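Local structure of D-aminopeptidase (Burkholderia sp. LK4, 5TZB) at residues L337-A340 with A341-V345. The protein probably cleaves N-terminal beta-amino acid residues from peptides, as a beta-aminopeptidase of the Ntn-hydrolase type. Numbering follows the deposited sequence.
Sequences LFVA and AAEAV
The CG1 methyl of Val339 lies over one face of the Glu343 carboxylate, at its OE2 end, and the two side chains run in the same direction from successive turns of one helix. The other flat group is the ring of Phe338, whose CB points away from 341-345; the ring makes a cation-pi contact with Arg281 and packs on Thr293 of the second subunit. Val339 CG1 stands 4.0 Å from Glu343 OE2, a loose methyl contact rather than a polar one. Val339 puts that methyl there with CG1 anti to the backbone nitrogen (chi1 171°). In Glu343, CG is anti to the carbonyl carbon (chi1 -72°), and with the extended chain beyond it this leans the carboxylate back over the preceding turn, beside Val339. Polar partners grip both of its oxygens: OE1 makes a salt bridge with Arg203 and a hydrogen bond with Gly33 N, and OE2 accepts from Leu32 N. This buried charge is thereby satisfied and probably kept ionised.

Both turns belong to helix 331-355, which packs on the sheet as expected for the alpha-beta-beta-alpha sandwich of Ntn hydrolases: Leu337, Ala340 and Ala341 touch Val214 of strand 213-220, and Ala341 also reaches Leu278 of helix 272-289, against which Ala342 packs through Val284. Four backbone bonds, from the N atoms of Ala341, Ala342, Glu343 and Ala344 to the O atoms of Leu337, Phe338, Val339 and Ala340 respectively, hold the i, i+4 spacing that sets Val339 and Glu343 side by side. The bond between that very pair, Glu343 N to Val339 O, measures 3.0 Å. The methyl of Ala344 also brushes the last acceptor, its CB 3.4 Å from Ala340 O, and Glu343 CG sits 3.5 Å from Val339 O.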
loop_
_atom_site.group_PDB
_atom_site.type_symbol
_atom_site.label_atom_id
_atom_site.label_comp_id
_atom_site.label_asym_id
_atom_site.label_seq_id
_atom_site.Cartn_x
_atom_site.Cartn_y
_atom_site.Cartn_z
ATOM N N LEU C 337 15.761 1.896 -17.284
ATOM C CA LEU C 337 14.359 1.593 -17.588
ATOM C C LEU C 337 13.407 2.653 -16.990
ATOM O O LEU C 337 12.434 3.035 -17.640
ATOM C CB LEU C 337 13.972 0.192 -17.093
ATOM C CG LEU C 337 14.615 -1.025 -17.796
ATOM C CD1 LEU C 337 14.382 -2.316 -17.015
ATOM C CD2 LEU C 337 14.073 -1.165 -19.230
ATOM N N PHE C 338 13.692 3.120 -15.769
ATOM C CA PHE C 338 12.934 4.217 -15.155
ATOM C C PHE C 338 12.988 5.488 -16.026
ATOM O O PHE C 338 11.961 6.099 -16.324
ATOM C CB PHE C 338 13.483 4.541 -13.767
ATOM C CG PHE C 338 13.233 3.466 -12.725
ATOM C CD1 PHE C 338 12.379 2.411 -12.975
ATOM C CD2 PHE C 338 13.886 3.522 -11.499
ATOM C CE1 PHE C 338 12.165 1.422 -12.005
ATOM C CE2 PHE C 338 13.664 2.554 -10.524
ATOM C CZ PHE C 338 12.810 1.499 -10.785
ATOM N N VAL C 339 14.197 5.883 -16.410
ATOM C CA VAL C 339 14.394 7.054 -17.279
ATOM C C VAL C 339 13.585 6.911 -18.569
ATOM O O VAL C 339 12.840 7.815 -18.969
ATOM C CB VAL C 339 15.894 7.233 -17.640
ATOM C CG1 VAL C 339 16.085 8.305 -18.724
ATOM C CG2 VAL C 339 16.727 7.560 -16.394
ATOM N N ALA C 340 13.720 5.753 -19.205
ATOM C CA ALA C 340 13.034 5.508 -20.465
ATOM C C ALA C 340 11.520 5.593 -20.332
ATOM O O ALA C 340 10.867 6.147 -21.203
ATOM C CB ALA C 340 13.428 4.147 -21.033
ATOM N N ALA C 341 10.964 5.008 -19.266
ATOM C CA ALA C 341 9.528 5.014 -19.068
ATOM C C ALA C 341 9.046 6.427 -18.861
ATOM O O ALA C 341 8.023 6.819 -19.424
ATOM C CB ALA C 341 9.108 4.112 -17.875
ATOM N N ALA C 342 9.794 7.191 -18.067
ATOM C CA ALA C 342 9.418 8.569 -17.785
ATOM C C ALA C 342 9.379 9.382 -19.068
ATOM O O ALA C 342 8.437 10.140 -19.296
ATOM C CB ALA C 342 10.388 9.204 -16.770
ATOM N N GLU C 343 10.386 9.208 -19.923
ATOM C CA GLU C 343 10.415 9.905 -21.218
ATOM C C GLU C 343 9.283 9.467 -22.146
ATOM O O GLU C 343 8.684 10.306 -22.845
ATOM C CB GLU C 343 11.754 9.679 -21.939
ATOM C CG GLU C 343 12.939 10.417 -21.328
ATOM C CD GLU C 343 14.182 10.417 -22.213
ATOM O OE1 GLU C 343 14.125 9.969 -23.388
ATOM O OE2 GLU C 343 15.231 10.875 -21.714
ATOM N N ALA C 344 9.028 8.154 -22.181
ATOM C CA ALA C 344 8.017 7.596 -23.074
ATOM C C ALA C 344 6.639 8.151 -22.736
ATOM O O ALA C 344 5.869 8.512 -23.627
ATOM C CB ALA C 344 8.012 6.088 -22.984
ATOM N N VAL C 345 6.340 8.226 -21.440
ATOM C CA VAL C 345 5.074 8.778 -20.970
ATOM C C VAL C 345 4.969 10.270 -21.284
ATOM O O VAL C 345 3.926 10.740 -21.761
ATOM C CB VAL C 345 4.899 8.553 -19.457
ATOM C CG1 VAL C 345 3.705 9.355 -18.925
ATOM C CG2 VAL C 345 4.744 7.075 -19.178
#